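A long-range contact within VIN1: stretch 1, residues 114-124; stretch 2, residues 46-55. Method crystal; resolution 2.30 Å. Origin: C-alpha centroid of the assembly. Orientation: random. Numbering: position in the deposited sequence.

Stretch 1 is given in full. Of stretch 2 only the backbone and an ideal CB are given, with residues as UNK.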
# COMPACT_ATOMS: atom_id res chain seq x y z
N GLY A 114 -5.34 -6.99 -36.58
CA GLY A 114 -5.51 -8.43 -36.53
C GLY A 114 -4.25 -9.18 -36.16
O GLY A 114 -4.33 -10.27 -35.59
N VAL A 115 -3.08 -8.63 -36.49
CA VAL A 115 -1.85 -9.30 -36.07
C VAL A 115 -1.62 -9.10 -34.57
O VAL A 115 -1.14 -10.00 -33.88
CB VAL A 115 -0.65 -8.81 -36.90
CG1 VAL A 115 -0.80 -9.26 -38.35
CG2 VAL A 115 -0.50 -7.31 -36.82
N ILE A 116 -1.99 -7.93 -34.05
CA ILE A 116 -1.84 -7.67 -32.62
C ILE A 116 -2.81 -8.54 -31.82
O ILE A 116 -2.39 -9.35 -30.98
CB ILE A 116 -2.06 -6.18 -32.32
CG1 ILE A 116 -1.11 -5.32 -33.15
CG2 ILE A 116 -1.87 -5.90 -30.84
CD1 ILE A 116 -1.33 -3.83 -32.99
N ASN A 117 -4.11 -8.40 -32.09
CA ASN A 117 -5.10 -9.20 -31.37
C ASN A 117 -4.88 -10.69 -31.62
O ASN A 117 -5.02 -11.50 -30.70
CB ASN A 117 -6.51 -8.78 -31.78
CG ASN A 117 -6.88 -7.40 -31.27
OD1 ASN A 117 -6.33 -6.92 -30.28
ND2 ASN A 117 -7.82 -6.75 -31.95
N GLY A 118 -4.52 -11.05 -32.85
CA GLY A 118 -4.33 -12.45 -33.18
C GLY A 118 -3.15 -13.08 -32.47
O GLY A 118 -3.24 -14.20 -31.95
N MET A 119 -2.01 -12.37 -32.43
CA MET A 119 -0.88 -12.85 -31.64
C MET A 119 -1.26 -12.97 -30.17
O MET A 119 -0.92 -13.97 -29.51
CB MET A 119 0.32 -11.93 -31.81
CG MET A 119 1.10 -12.14 -33.10
SD MET A 119 2.42 -10.94 -33.33
CE MET A 119 3.83 -12.02 -33.57
N SER A 120 -1.99 -11.98 -29.66
CA SER A 120 -2.44 -12.04 -28.27
C SER A 120 -3.23 -13.31 -28.00
O SER A 120 -2.96 -14.02 -27.02
CB SER A 120 -3.29 -10.81 -27.93
OG SER A 120 -3.87 -10.96 -26.65
N ASP A 121 -4.21 -13.62 -28.85
CA ASP A 121 -5.01 -14.82 -28.64
C ASP A 121 -4.17 -16.08 -28.78
O ASP A 121 -4.34 -17.05 -28.02
CB ASP A 121 -6.19 -14.85 -29.61
CG ASP A 121 -7.13 -13.68 -29.43
OD1 ASP A 121 -7.19 -13.14 -28.30
OD2 ASP A 121 -7.80 -13.30 -30.41
N LEU A 122 -3.25 -16.09 -29.75
CA LEU A 122 -2.37 -17.24 -29.96
C LEU A 122 -1.59 -17.58 -28.70
O LEU A 122 -1.53 -18.74 -28.29
CB LEU A 122 -1.42 -16.97 -31.12
CG LEU A 122 -1.61 -17.82 -32.37
CD1 LEU A 122 -0.46 -17.63 -33.34
CD2 LEU A 122 -1.75 -19.28 -31.99
N LEU A 123 -1.00 -16.57 -28.06
CA LEU A 123 -0.32 -16.83 -26.80
C LEU A 123 -1.31 -17.08 -25.66
O LEU A 123 -0.96 -17.75 -24.68
CB LEU A 123 0.61 -15.66 -26.45
CG LEU A 123 1.74 -15.41 -27.45
CD1 LEU A 123 2.38 -14.05 -27.24
CD2 LEU A 123 2.79 -16.52 -27.35
N MET A 124 -2.54 -16.59 -25.79
CA MET A 124 -3.50 -16.64 -24.69
C MET A 124 -4.15 -18.01 -24.54
O MET A 124 -4.54 -18.37 -23.42
CB MET A 124 -4.58 -15.58 -24.86
CG MET A 124 -4.32 -14.32 -24.06
SD MET A 124 -3.96 -14.67 -22.32
CE MET A 124 -5.48 -15.46 -21.80
N UNK A 46 8.61 -8.26 -42.24
CA UNK A 46 9.02 -8.52 -40.87
C UNK A 46 7.87 -8.97 -40.00
O UNK A 46 7.96 -9.99 -39.30
CB UNK A 46 9.66 -7.27 -40.27
N UNK A 47 6.76 -8.22 -40.03
CA UNK A 47 5.59 -8.60 -39.25
C UNK A 47 5.10 -9.99 -39.66
O UNK A 47 4.77 -10.82 -38.80
CB UNK A 47 4.47 -7.57 -39.42
N UNK A 48 5.06 -10.26 -40.96
CA UNK A 48 4.60 -11.55 -41.43
C UNK A 48 5.50 -12.70 -41.01
O UNK A 48 5.02 -13.81 -40.78
CB UNK A 48 4.48 -11.53 -42.96
N UNK A 49 6.80 -12.44 -40.91
CA UNK A 49 7.72 -13.49 -40.48
C UNK A 49 7.58 -13.74 -38.98
O UNK A 49 7.62 -14.89 -38.52
CB UNK A 49 9.16 -13.11 -40.82
N UNK A 50 7.40 -12.67 -38.19
CA UNK A 50 7.12 -12.86 -36.77
C UNK A 50 5.83 -13.67 -36.57
O UNK A 50 5.79 -14.59 -35.74
CB UNK A 50 7.01 -11.51 -36.07
N UNK A 51 4.79 -13.34 -37.33
CA UNK A 51 3.54 -14.09 -37.25
C UNK A 51 3.77 -15.55 -37.64
O UNK A 51 3.30 -16.47 -36.97
CB UNK A 51 2.48 -13.46 -38.15
N UNK A 52 4.52 -15.78 -38.72
CA UNK A 52 4.75 -17.14 -39.20
C UNK A 52 5.51 -17.97 -38.17
O UNK A 52 5.20 -19.14 -37.95
CB UNK A 52 5.52 -17.11 -40.52
N UNK A 53 6.51 -17.37 -37.52
CA UNK A 53 7.31 -18.12 -36.56
C UNK A 53 6.54 -18.37 -35.26
O UNK A 53 6.69 -19.43 -34.64
CB UNK A 53 8.61 -17.37 -36.26
N UNK A 54 5.71 -17.40 -34.84
CA UNK A 54 4.85 -17.65 -33.69
C UNK A 54 3.86 -18.77 -33.99
O UNK A 54 3.60 -19.63 -33.14
CB UNK A 54 4.10 -16.37 -33.29
N UNK A 55 3.30 -18.78 -35.20
CA UNK A 55 2.44 -19.87 -35.64
C UNK A 55 3.21 -21.18 -35.68
O UNK A 55 2.64 -22.26 -35.47
CB UNK A 55 1.84 -19.56 -37.02

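Two helices run side by side here, their N-to-C directions 17° apart and their axes 11.0 Å apart at closest approach. What stretch 1 offers is entirely apolar: Val115, Met119, Leu122 and Leu123, with no charge or donor reaching across. The rule to expect is aliphatic packing.

Position 46 has helical angles and nothing of stretch 1 within reach of an ideal CB; many residues would suit, and the deposited one is Gly46.

At position 47 the CB points sideways and lies beyond 5.5 Å from stretch 1, so a side chain must extend to meet Val115. A branched or longer aliphatic would do. It is Val47, in the t rotamer, whose CG1 comes 4.2 Å from Val115 CG1.

Position 48 points away and 49 is out of reach, so stretch 1 constrains neither. They are Gly48 and Ile49.

Position 50 is closer to its partner. Its ideal CB already stands 4.1 Å from Met119 CE, and the backbone O of position 50 lies 3.9 Å from Met119 CE. A small residue such as alanine or serine suits a CB already in contact range of Met119 CE, though others are not excluded. Ala50 is found, its CB being the whole of its apolar contact.

Position 51 sits across from Met119, their CA atoms 7.2 Å apart. The sideways CB is 5.0 Å from Met119 CE and 5.3 Å from Val115 CG1, leaving space for a modest aliphatic such as valine or isoleucine. Val51 takes it with chi1 at t, placing CG2 4.1 Å from Val115 CG1 and 4.4 Å from Met119 CE.

Positions 52 and 53 are beyond the reach of stretch 1, and polar residues are tolerable. Thr52 returns its OG1 to Gly48 O in a 2.7 Å hydrogen bond within its own helix; Asn53 makes no contact across.

Position 54 points toward stretch 1, its CB 4.4 Å from Met119 CE and 4.7 Å from Leu122 CD1, with Leu123 further along. A long aliphatic, leucine or methionine, would suit this site. Leu54, chi1 t and chi2 p, has 92 Å² covered, the largest share of any residue here: CD2 lies 3.7 Å from Met119 CG, CD1 3.9 Å from Leu123 CD2, and CG 4.4 Å from Leu122 CD1.

Position 55 turns sideways, with its CB 4.7 Å from Leu122 CD1; a compact branched aliphatic would close that distance. Val55 does so, CG2 reaching 3.8 Å from Leu122 CD1.

Stretch 2 (46-55) GVGIAVTNLV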
# COMPACT_ATOMS: atom_id res chain seq x y z
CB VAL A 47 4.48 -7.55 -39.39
CG1 VAL A 47 3.21 -8.03 -38.72
CG2 VAL A 47 4.94 -6.23 -38.79
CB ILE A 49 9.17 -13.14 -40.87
CG1 ILE A 49 9.41 -13.52 -42.34
CG2 ILE A 49 10.17 -13.82 -39.96
CD1 ILE A 49 10.86 -13.39 -42.77
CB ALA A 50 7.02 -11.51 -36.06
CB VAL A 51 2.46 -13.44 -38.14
CG1 VAL A 51 1.25 -14.35 -38.28
CG2 VAL A 51 2.06 -12.08 -37.58
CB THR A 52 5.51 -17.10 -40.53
OG1 THR A 52 4.75 -16.37 -41.49
CG2 THR A 52 5.75 -18.51 -41.05
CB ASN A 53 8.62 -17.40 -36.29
CG ASN A 53 9.53 -17.40 -37.50
OD1 ASN A 53 9.61 -18.38 -38.24
ND2 ASN A 53 10.21 -16.28 -37.72
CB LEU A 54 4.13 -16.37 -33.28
CG LEU A 54 3.47 -16.37 -31.90
CD1 LEU A 54 4.49 -16.72 -30.82
CD2 LEU A 54 2.82 -15.03 -31.61
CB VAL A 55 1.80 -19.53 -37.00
CG1 VAL A 55 1.15 -20.75 -37.63
CG2 VAL A 55 0.77 -18.42 -36.83
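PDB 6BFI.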